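Local coordinates for protein toll-like receptor 13 (Mus musculus, PDB 4Z0C) that recognises bacterial 23S ribosomal RNA as an innate immune receptor and signals through MYD88 and TRAF6, leading to NF-kappa-B activation and cytokine secretion, at residues A[181-191]-A[201-212]; A[263-271]-A[286-295]. All coordinates share one frame; numbering follows the deposited sequence.

Both contacts join consecutive leucine-rich repeats of the receptor's extracellular solenoid: contact 1 links the curated repeats LRR 7 and LRR 8, contact 2 links LRR 10 and LRR 11. Their centres lie about 24 Å apart, and they do not touch. Contact 1 pairs strands 183-185 and 206-208, so backbone hydrogen bonds dominate; leucines face the core, while polar residues and sugars lie on the other side. Contact 2 comes after the strands, where loops lead into helices 268-275 and 293-302. It is the more buried of the two, yet a single strong backbone bond crosses it; apart from a weak histidine bond, aromatic and aliphatic packing does most of the rest. N-acetylglucosamine borders both.

Contact 1 of 2, residues A[181-191]-A[201-212]. With NAG (2-acetamido-2-deoxy-beta-D-glucopyranose), chain N; NAG (2-acetamido-2-deoxy-beta-D-glucopyranose), chain F.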
loop_
_atom_site.group_PDB
_atom_site.type_symbol
_atom_site.label_atom_id
_atom_site.label_comp_id
_atom_site.label_asym_id
_atom_site.label_seq_id
_atom_site.Cartn_x
_atom_site.Cartn_y
_atom_site.Cartn_z
ATOM N N LEU A 181 21.119 47.374 -3.229
ATOM C CA LEU A 181 21.300 45.937 -3.493
ATOM C C LEU A 181 22.024 45.156 -2.399
ATOM O O LEU A 181 23.172 45.448 -2.078
ATOM C CB LEU A 181 22.064 45.741 -4.810
ATOM C CG LEU A 181 21.803 44.386 -5.460
ATOM C CD1 LEU A 181 20.336 44.291 -5.828
ATOM C CD2 LEU A 181 22.675 44.189 -6.688
ATOM N N THR A 182 21.367 44.123 -1.875
ATOM C CA THR A 182 21.970 43.288 -0.836
ATOM C C THR A 182 22.327 41.891 -1.344
ATOM O O THR A 182 23.335 41.308 -0.928
ATOM C CB THR A 182 21.037 43.135 0.377
ATOM O OG1 THR A 182 19.787 42.578 -0.047
ATOM C CG2 THR A 182 20.772 44.469 1.017
ATOM N N HIS A 183 21.506 41.368 -2.253
ATOM C CA HIS A 183 21.699 40.024 -2.798
ATOM C C HIS A 183 21.773 40.039 -4.313
ATOM O O HIS A 183 20.894 40.593 -4.991
ATOM C CB HIS A 183 20.548 39.096 -2.393
ATOM C CG HIS A 183 20.478 38.817 -0.925
ATOM N ND1 HIS A 183 20.284 39.807 0.016
ATOM C CD2 HIS A 183 20.566 37.655 -0.238
ATOM C CE1 HIS A 183 20.268 39.268 1.221
ATOM N NE2 HIS A 183 20.432 37.964 1.096
ATOM N N LEU A 184 22.789 39.373 -4.845
ATOM C CA LEU A 184 22.949 39.294 -6.283
ATOM C C LEU A 184 23.425 37.893 -6.659
ATOM O O LEU A 184 24.316 37.342 -6.023
ATOM C CB LEU A 184 23.958 40.346 -6.746
ATOM C CG LEU A 184 24.352 40.387 -8.221
ATOM C CD1 LEU A 184 23.167 40.776 -9.093
ATOM C CD2 LEU A 184 25.527 41.338 -8.415
ATOM N N SER A 185 22.830 37.311 -7.690
ATOM C CA SER A 185 23.224 35.977 -8.082
ATOM C C SER A 185 23.460 35.815 -9.575
ATOM O O SER A 185 22.603 36.163 -10.381
ATOM C CB SER A 185 22.183 34.955 -7.605
ATOM O OG SER A 185 22.528 33.664 -8.073
ATOM N N PHE A 186 24.627 35.276 -9.930
ATOM C CA PHE A 186 24.932 34.887 -11.313
ATOM C C PHE A 186 25.024 33.360 -11.472
ATOM O O PHE A 186 25.657 32.865 -12.409
ATOM C CB PHE A 186 26.267 35.493 -11.768
ATOM C CG PHE A 186 26.260 36.980 -11.840
ATOM C CD1 PHE A 186 25.757 37.633 -12.961
ATOM C CD2 PHE A 186 26.748 37.732 -10.785
ATOM C CE1 PHE A 186 25.735 39.020 -13.029
ATOM C CE2 PHE A 186 26.725 39.115 -10.843
ATOM C CZ PHE A 186 26.215 39.756 -11.968
ATOM N N GLU A 187 24.423 32.619 -10.548
ATOM C CA GLU A 187 24.513 31.164 -10.574
ATOM C C GLU A 187 24.080 30.594 -11.925
ATOM O O GLU A 187 23.064 30.987 -12.482
ATOM C CB GLU A 187 23.660 30.554 -9.452
ATOM C CG GLU A 187 23.586 29.042 -9.482
ATOM C CD GLU A 187 22.520 28.483 -8.553
ATOM O OE1 GLU A 187 22.246 29.130 -7.516
ATOM O OE2 GLU A 187 21.973 27.389 -8.848
ATOM N N GLY A 188 24.870 29.675 -12.458
ATOM C CA GLY A 188 24.470 28.935 -13.638
ATOM C C GLY A 188 24.493 29.761 -14.903
ATOM O O GLY A 188 23.742 29.511 -15.839
ATOM N N ASN A 189 25.383 30.735 -14.941
ATOM C CA ASN A 189 25.638 31.460 -16.172
ATOM C C ASN A 189 26.923 30.955 -16.808
ATOM O O ASN A 189 27.361 29.829 -16.549
ATOM C CB ASN A 189 25.734 32.952 -15.897
ATOM C CG ASN A 189 24.391 33.593 -15.764
ATOM O OD1 ASN A 189 23.863 34.135 -16.726
ATOM N ND2 ASN A 189 23.822 33.546 -14.566
ATOM N N LYS A 190 27.545 31.789 -17.623
ATOM C CA LYS A 190 28.782 31.386 -18.275
ATOM C C LYS A 190 29.846 32.478 -18.182
ATOM O O LYS A 190 30.513 32.802 -19.163
ATOM C CB LYS A 190 28.519 30.933 -19.717
ATOM C CG LYS A 190 27.181 31.363 -20.259
ATOM C CD LYS A 190 26.548 30.264 -21.074
ATOM C CE LYS A 190 27.341 30.024 -22.337
ATOM N NZ LYS A 190 27.206 31.143 -23.318
ATOM N N LEU A 191 29.970 33.042 -16.981
ATOM C CA LEU A 191 30.906 34.125 -16.687
ATOM C C LEU A 191 32.353 33.787 -16.987
ATOM O O LEU A 191 32.847 32.747 -16.555
ATOM C CB LEU A 191 30.819 34.518 -15.215
ATOM C CG LEU A 191 29.587 35.304 -14.794
ATOM C CD1 LEU A 191 29.610 35.513 -13.287
ATOM C CD2 LEU A 191 29.559 36.625 -15.529
ATOM N N LEU A 201 28.597 48.364 -5.518
ATOM C CA LEU A 201 27.533 47.726 -4.751
ATOM C C LEU A 201 27.829 47.835 -3.268
ATOM O O LEU A 201 28.159 46.837 -2.621
ATOM C CB LEU A 201 27.404 46.263 -5.165
ATOM C CG LEU A 201 27.170 46.112 -6.665
ATOM C CD1 LEU A 201 27.133 44.668 -7.064
ATOM C CD2 LEU A 201 25.871 46.789 -7.018
ATOM N N PRO A 202 27.684 49.052 -2.720
ATOM C CA PRO A 202 28.125 49.380 -1.359
ATOM C C PRO A 202 27.419 48.569 -0.278
ATOM O O PRO A 202 28.000 48.358 0.790
ATOM C CB PRO A 202 27.743 50.859 -1.217
ATOM C CG PRO A 202 26.621 51.058 -2.201
ATOM C CD PRO A 202 26.958 50.170 -3.354
ATOM N N ASN A 203 26.211 48.086 -0.565
ATOM C CA ASN A 203 25.439 47.348 0.433
ATOM C C ASN A 203 25.271 45.845 0.174
ATOM O O ASN A 203 24.484 45.183 0.852
ATOM C CB ASN A 203 24.092 48.024 0.669
ATOM C CG ASN A 203 24.244 49.359 1.355
ATOM O OD1 ASN A 203 25.054 49.505 2.276
ATOM N ND2 ASN A 203 23.481 50.351 0.904
ATOM N N LEU A 204 26.023 45.315 -0.788
ATOM C CA LEU A 204 25.926 43.902 -1.147
ATOM C C LEU A 204 26.481 42.995 -0.043
ATOM O O LEU A 204 27.637 43.136 0.377
ATOM C CB LEU A 204 26.639 43.635 -2.481
ATOM C CG LEU A 204 26.107 42.369 -3.156
ATOM C CD1 LEU A 204 24.694 42.611 -3.605
ATOM C CD2 LEU A 204 26.943 41.965 -4.345
ATOM N N THR A 205 25.655 42.062 0.424
ATOM C CA THR A 205 26.096 41.104 1.446
ATOM C C THR A 205 26.249 39.688 0.912
ATOM O O THR A 205 27.005 38.900 1.457
ATOM C CB THR A 205 25.133 41.066 2.625
ATOM O OG1 THR A 205 23.813 40.896 2.115
ATOM C CG2 THR A 205 25.154 42.379 3.378
ATOM N N ASN A 206 25.518 39.376 -0.148
ATOM C CA ASN A 206 25.480 38.033 -0.698
ATOM C C ASN A 206 25.718 38.072 -2.203
ATOM O O ASN A 206 24.955 38.682 -2.945
ATOM C CB ASN A 206 24.115 37.359 -0.425
ATOM C CG ASN A 206 23.902 36.985 1.054
ATOM O OD1 ASN A 206 23.842 37.857 1.924
ATOM N ND2 ASN A 206 23.762 35.677 1.329
ATOM N N LEU A 207 26.770 37.400 -2.647
ATOM C CA LEU A 207 27.053 37.270 -4.068
ATOM C C LEU A 207 27.235 35.823 -4.431
ATOM O O LEU A 207 27.948 35.091 -3.749
ATOM C CB LEU A 207 28.327 38.022 -4.441
ATOM C CG LEU A 207 28.823 37.810 -5.877
ATOM C CD1 LEU A 207 27.855 38.371 -6.913
ATOM C CD2 LEU A 207 30.269 38.348 -6.075
ATOM N N SER A 208 26.608 35.406 -5.517
ATOM C CA SER A 208 26.862 34.071 -6.030
ATOM C C SER A 208 27.332 34.102 -7.466
ATOM O O SER A 208 26.751 34.796 -8.295
ATOM C CB SER A 208 25.617 33.167 -5.907
ATOM O OG SER A 208 25.909 31.918 -6.502
ATOM N N ALA A 209 28.394 33.365 -7.756
ATOM C CA ALA A 209 28.829 33.196 -9.136
ATOM C C ALA A 209 29.002 31.711 -9.386
ATOM O O ALA A 209 29.753 31.302 -10.263
ATOM C CB ALA A 209 30.140 33.954 -9.401
ATOM N N SER A 210 28.261 30.909 -8.627
ATOM C CA SER A 210 28.352 29.457 -8.685
ATOM C C SER A 210 27.970 28.854 -10.046
ATOM O O SER A 210 27.190 29.435 -10.792
ATOM C CB SER A 210 27.503 28.846 -7.569
ATOM O OG SER A 210 26.344 28.252 -8.104
ATOM N N ARG A 211 28.565 27.705 -10.367
ATOM C CA ARG A 211 28.268 26.934 -11.582
ATOM C C ARG A 211 28.386 27.736 -12.876
ATOM O O ARG A 211 27.452 27.757 -13.676
ATOM C CB ARG A 211 26.863 26.315 -11.493
ATOM C CG ARG A 211 26.563 25.592 -10.174
ATOM C CD ARG A 211 25.059 25.418 -9.979
ATOM N NE ARG A 211 24.600 24.283 -10.761
ATOM C CZ ARG A 211 23.968 24.375 -11.926
ATOM N NH1 ARG A 211 23.695 25.564 -12.457
ATOM N NH2 ARG A 211 23.609 23.265 -12.560
ATOM N N ASN A 212 29.543 28.345 -13.118
ATOM C CA ASN A 212 29.695 29.226 -14.281
ATOM C C ASN A 212 30.522 28.754 -15.478
ATOM O O ASN A 212 31.046 29.577 -16.222
ATOM C CB ASN A 212 30.152 30.633 -13.860
ATOM C CG ASN A 212 28.986 31.570 -13.586
ATOM O OD1 ASN A 212 28.482 32.238 -14.491
ATOM N ND2 ASN A 212 28.570 31.641 -12.331
HETATM C C1 NAG N . 23.416 35.439 2.722
HETATM C C2 NAG N . 22.489 34.215 2.761
HETATM C C3 NAG N . 22.186 33.778 4.182
HETATM C C4 NAG N . 23.474 33.545 4.952
HETATM C C5 NAG N . 24.308 34.815 4.903
HETATM C C6 NAG N . 25.612 34.557 5.662
HETATM C C7 NAG N . 20.932 33.978 0.926
HETATM C C8 NAG N . 19.485 34.029 0.519
HETATM N N2 NAG N . 21.220 34.482 2.117
HETATM O O3 NAG N . 21.395 32.619 4.137
HETATM O O4 NAG N . 23.212 33.217 6.302
HETATM O O5 NAG N . 24.555 35.231 3.559
HETATM O O6 NAG N . 26.364 35.744 5.746
HETATM O O7 NAG N . 21.797 33.502 0.188
HETATM C C1 NAG F . 25.920 28.170 -3.277
HETATM C C2 NAG F . 25.175 27.738 -2.022
HETATM C C3 NAG F . 24.621 26.318 -2.149
HETATM C C4 NAG F . 23.874 26.175 -3.463
HETATM C C5 NAG F . 24.887 26.501 -4.554
HETATM C C6 NAG F . 24.417 26.188 -5.963
HETATM C C7 NAG F . 25.728 28.552 0.142
HETATM C C8 NAG F . 26.620 28.539 1.348
HETATM N N2 NAG F . 26.087 27.819 -0.901
HETATM O O3 NAG F . 23.790 26.005 -1.058
HETATM O O4 NAG F . 23.325 24.885 -3.576
HETATM O O5 NAG F . 25.146 27.877 -4.427
HETATM O O6 NAG F . 23.063 26.568 -6.037
HETATM O O7 NAG F . 24.689 29.205 0.115
HETATM O O HOH W 1 24.822 47.718 -2.844
HETATM O O HOH W 2 24.139 30.146 -5.562
#
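Asn212 reaches across to the turn 186-189 of the preceding repeat, as the consensus asparagine of a leucine-rich repeat does. Its CB passes beside Leu191 N and Asn189 O. With CG beside the backbone N (chi1 -90°), the amide splits its work: OD1 accepts from Leu191 N at 3.0 Å, nearly straight (168°), while ND2 donates to Phe186 O at 3.2 Å from above the carbonyl plane. Asn189 ND2 approaches Phe186 O from the opposite face, so two amides grip one oxygen. Asparagine suits this place, offering donor and acceptor to backbone that has left the strand. Gly188, with positive phi, suits the type II turn.

Between the strands, Leu184 N donates to Asn206 O (3.0 Å) and Leu184 O accepts from Ser208 N, the alternating parallel pattern; Thr182 O takes both Thr205 N and Asn206 N. The His183 ring stacks on the Asn206 amide, planes 12° apart; Asn206 ND2 is covalently linked to C1 of an N-acetylglucosamine (1.5 Å). Leu184 and Leu207 run side by side into the core, CD2 and CD1 4.1 Å apart.

Strands 183-185 and 206-208 lie between strand 160-162, where Leu184 meets Leu161, and strand 230-232, where Leu207 meets Leu231; Phe145 packs edge-to-face on Phe186.

Contact 2 of 2, residues A[263-271]-A[286-295]; sequences HGHLDMKTV and FQKNVTNAEG. With NAG (2-acetamido-2-deoxy-beta-D-glucopyranose), chain O.
Where the two loops draw together, Leu266 N donates to Val290 O at 2.8 Å, and each segment then enters a helix, 268-275 or 293-302. Side chains pack around this bond. Leu266 sets CG against Val290 CG2 at 3.7 Å and CD1 near Phe286 CE1. Val290 in turn lays CG1 over the centre of the Phe286 ring. Met268 comes at that ring from the edge: its chain bends at chi2 (-48°) and again at chi3 (102°) to bring CE within 3.4 Å of Phe286 CZ, giving a Met-aromatic contact with SD 5.2 Å from the ring centroid. The flexible thioether can follow the rim of a flat ring. Met268 CG packs near the CA and O of Gly295, where glycine suits the place because a CB would run into Thr291 OG1.

Nearer the surface, His265 is held between unlike neighbours. Thr291 backbone lies over one face and O6 of an N-acetylglucosamine over the other, while ND1 donates a weak in-plane bond to Asn289 O. His265 N also donates to that sugar O6 at 2.9 Å. Asn289, a predicted glycosylation site, sends ND2 to Leu261 O and to the sugar O5, the latter at 3.0 Å.

The chemistry is thus divided: an apolar cluster of Leu266, Met268, Val271, Phe286 and Val290 packs on the buried side, and polar groups meet the carbohydrate.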
loop_
_atom_site.group_PDB
_atom_site.type_symbol
_atom_site.label_atom_id
_atom_site.label_comp_id
_atom_site.label_asym_id
_atom_site.label_seq_id
_atom_site.Cartn_x
_atom_site.Cartn_y
_atom_site.Cartn_z
ATOM N N HIS A 263 36.906 16.796 -10.552
ATOM C CA HIS A 263 37.780 17.962 -10.489
ATOM C C HIS A 263 38.928 17.776 -9.484
ATOM O O HIS A 263 40.022 18.307 -9.662
ATOM C CB HIS A 263 36.995 19.254 -10.237
ATOM C CG HIS A 263 37.681 20.471 -10.775
ATOM N ND1 HIS A 263 38.574 21.216 -10.033
ATOM C CD2 HIS A 263 37.631 21.050 -11.997
ATOM C CE1 HIS A 263 39.033 22.210 -10.771
ATOM N NE2 HIS A 263 38.479 22.133 -11.968
ATOM N N GLY A 264 38.679 17.006 -8.432
ATOM C CA GLY A 264 39.750 16.622 -7.533
ATOM C C GLY A 264 40.021 17.597 -6.409
ATOM O O GLY A 264 39.428 18.666 -6.343
ATOM N N HIS A 265 40.938 17.215 -5.528
ATOM C CA HIS A 265 41.225 17.990 -4.327
ATOM C C HIS A 265 41.742 19.384 -4.669
ATOM O O HIS A 265 42.379 19.583 -5.706
ATOM C CB HIS A 265 42.273 17.275 -3.468
ATOM C CG HIS A 265 41.925 15.861 -3.124
ATOM N ND1 HIS A 265 40.681 15.315 -3.360
ATOM C CD2 HIS A 265 42.672 14.875 -2.574
ATOM C CE1 HIS A 265 40.673 14.057 -2.959
ATOM N NE2 HIS A 265 41.867 13.764 -2.477
ATOM N N LEU A 266 41.451 20.345 -3.798
ATOM C CA LEU A 266 42.016 21.687 -3.909
ATOM C C LEU A 266 43.374 21.697 -3.211
ATOM O O LEU A 266 43.601 20.922 -2.283
ATOM C CB LEU A 266 41.085 22.721 -3.265
ATOM C CG LEU A 266 39.740 23.051 -3.921
ATOM C CD1 LEU A 266 38.953 24.149 -3.145
ATOM C CD2 LEU A 266 39.929 23.456 -5.383
ATOM N N ASP A 267 44.261 22.586 -3.645
ATOM C CA ASP A 267 45.561 22.760 -3.010
ATOM C C ASP A 267 45.367 23.471 -1.676
ATOM O O ASP A 267 45.146 24.677 -1.656
ATOM C CB ASP A 267 46.452 23.611 -3.925
ATOM C CG ASP A 267 47.908 23.640 -3.480
ATOM O OD1 ASP A 267 48.159 23.711 -2.252
ATOM O OD2 ASP A 267 48.803 23.611 -4.368
ATOM N N MET A 268 45.465 22.746 -0.562
ATOM C CA MET A 268 45.218 23.360 0.750
ATOM C C MET A 268 46.132 24.528 1.070
ATOM O O MET A 268 45.777 25.394 1.871
ATOM C CB MET A 268 45.292 22.337 1.888
ATOM C CG MET A 268 44.030 21.535 2.111
ATOM S SD MET A 268 42.543 22.549 2.178
ATOM C CE MET A 268 41.939 22.222 0.520
ATOM N N LYS A 269 47.302 24.567 0.441
ATOM C CA LYS A 269 48.231 25.664 0.673
ATOM C C LYS A 269 47.640 26.951 0.099
ATOM O O LYS A 269 47.598 27.977 0.775
ATOM C CB LYS A 269 49.607 25.342 0.080
ATOM C CG LYS A 269 50.791 25.976 0.816
ATOM C CD LYS A 269 52.134 25.401 0.327
ATOM C CE LYS A 269 53.036 26.449 -0.317
ATOM N NZ LYS A 269 54.075 25.833 -1.202
ATOM N N THR A 270 47.154 26.881 -1.135
ATOM C CA THR A 270 46.461 28.008 -1.737
ATOM C C THR A 270 45.246 28.411 -0.905
ATOM O O THR A 270 45.083 29.567 -0.529
ATOM C CB THR A 270 45.944 27.652 -3.122
ATOM O OG1 THR A 270 47.002 27.072 -3.897
ATOM C CG2 THR A 270 45.363 28.912 -3.808
ATOM N N VAL A 271 44.401 27.430 -0.613
ATOM C CA VAL A 271 43.176 27.658 0.138
ATOM C C VAL A 271 43.466 28.324 1.491
ATOM O O VAL A 271 42.851 29.323 1.840
ATOM C CB VAL A 271 42.367 26.332 0.324
ATOM C CG1 VAL A 271 41.130 26.580 1.139
ATOM C CG2 VAL A 271 41.979 25.743 -1.038
ATOM N N PHE A 286 32.426 23.108 1.707
ATOM C CA PHE A 286 33.648 22.532 1.155
ATOM C C PHE A 286 33.361 21.118 0.625
ATOM O O PHE A 286 33.779 20.123 1.213
ATOM C CB PHE A 286 34.698 22.498 2.274
ATOM C CG PHE A 286 36.105 22.757 1.815
ATOM C CD1 PHE A 286 36.390 23.815 0.964
ATOM C CD2 PHE A 286 37.154 21.962 2.274
ATOM C CE1 PHE A 286 37.688 24.059 0.547
ATOM C CE2 PHE A 286 38.453 22.199 1.868
ATOM C CZ PHE A 286 38.719 23.251 1.002
ATOM N N GLN A 287 32.670 21.057 -0.514
ATOM C CA GLN A 287 32.040 19.834 -1.002
ATOM C C GLN A 287 32.526 19.238 -2.321
ATOM O O GLN A 287 33.113 19.918 -3.154
ATOM C CB GLN A 287 30.534 20.060 -1.148
ATOM C CG GLN A 287 29.818 20.364 0.131
ATOM C CD GLN A 287 28.319 20.354 -0.081
ATOM O OE1 GLN A 287 27.848 20.496 -1.212
ATOM N NE2 GLN A 287 27.564 20.121 0.989
ATOM N N LYS A 288 32.216 17.951 -2.500
ATOM C CA LYS A 288 32.434 17.239 -3.760
ATOM C C LYS A 288 33.904 16.950 -4.074
ATOM O O LYS A 288 34.430 17.360 -5.106
ATOM C CB LYS A 288 31.698 17.899 -4.947
ATOM C CG LYS A 288 30.177 17.741 -4.873
ATOM C CD LYS A 288 29.468 18.238 -6.138
ATOM C CE LYS A 288 27.978 18.508 -5.892
ATOM N NZ LYS A 288 27.287 19.137 -7.063
ATOM N N ASN A 289 34.543 16.222 -3.167
ATOM C CA ASN A 289 35.858 15.660 -3.434
ATOM C C ASN A 289 36.898 16.758 -3.525
ATOM O O ASN A 289 37.792 16.766 -4.376
ATOM C CB ASN A 289 35.809 14.832 -4.713
ATOM C CG ASN A 289 37.068 14.081 -4.972
ATOM O OD1 ASN A 289 37.732 13.592 -4.052
ATOM N ND2 ASN A 289 37.438 14.019 -6.245
ATOM N N VAL A 290 36.769 17.682 -2.596
ATOM C CA VAL A 290 37.601 18.854 -2.575
ATOM C C VAL A 290 38.796 18.598 -1.626
ATOM O O VAL A 290 39.836 19.226 -1.740
ATOM C CB VAL A 290 36.708 20.076 -2.203
ATOM C CG1 VAL A 290 37.161 20.741 -0.929
ATOM C CG2 VAL A 290 36.666 21.058 -3.349
ATOM N N THR A 291 38.661 17.617 -0.740
ATOM C CA THR A 291 39.697 17.321 0.246
ATOM C C THR A 291 39.660 15.865 0.734
ATOM O O THR A 291 38.740 15.121 0.423
ATOM C CB THR A 291 39.562 18.238 1.480
ATOM O OG1 THR A 291 40.710 18.093 2.330
ATOM C CG2 THR A 291 38.326 17.861 2.275
ATOM N N ASN A 292 40.690 15.461 1.468
ATOM C CA ASN A 292 40.668 14.219 2.222
ATOM C C ASN A 292 40.890 14.479 3.711
ATOM O O ASN A 292 40.878 15.628 4.130
ATOM C CB ASN A 292 41.624 13.149 1.653
ATOM C CG ASN A 292 43.094 13.587 1.602
ATOM O OD1 ASN A 292 43.546 14.504 2.310
ATOM N ND2 ASN A 292 43.862 12.882 0.772
ATOM N N ALA A 293 41.073 13.429 4.508
ATOM C CA ALA A 293 41.162 13.601 5.960
ATOM C C ALA A 293 42.309 14.505 6.353
ATOM O O ALA A 293 42.187 15.313 7.281
ATOM C CB ALA A 293 41.314 12.273 6.649
ATOM N N GLU A 294 43.430 14.361 5.653
ATOM C CA GLU A 294 44.638 15.073 6.035
ATOM C C GLU A 294 44.507 16.563 5.704
ATOM O O GLU A 294 44.962 17.419 6.464
ATOM C CB GLU A 294 45.859 14.442 5.365
ATOM C CG GLU A 294 46.696 15.404 4.579
ATOM C CD GLU A 294 48.050 15.580 5.208
ATOM O OE1 GLU A 294 48.215 15.158 6.375
ATOM O OE2 GLU A 294 48.937 16.157 4.549
ATOM N N GLY A 295 43.832 16.869 4.601
ATOM C CA GLY A 295 43.544 18.248 4.255
ATOM C C GLY A 295 42.647 18.935 5.275
ATOM O O GLY A 295 42.740 20.135 5.468
HETATM C C1 NAG O . 39.547 12.039 -5.865
HETATM C C2 NAG O . 38.907 11.543 -7.143
HETATM C C3 NAG O . 40.001 10.741 -7.824
HETATM C C4 NAG O . 41.221 11.657 -8.064
HETATM C C5 NAG O . 41.486 12.671 -6.922
HETATM C C6 NAG O . 42.241 13.914 -7.384
HETATM C C7 NAG O . 36.608 10.865 -7.596
HETATM C C8 NAG O . 35.380 10.224 -7.036
HETATM N N2 NAG O . 37.696 10.802 -6.843
HETATM O O3 NAG O . 39.491 10.192 -9.018
HETATM O O4 NAG O . 42.374 10.853 -8.251
HETATM O O5 NAG O . 40.312 13.137 -6.273
HETATM O O6 NAG O . 42.368 14.791 -6.286
HETATM O O7 NAG O . 36.573 11.391 -8.701
#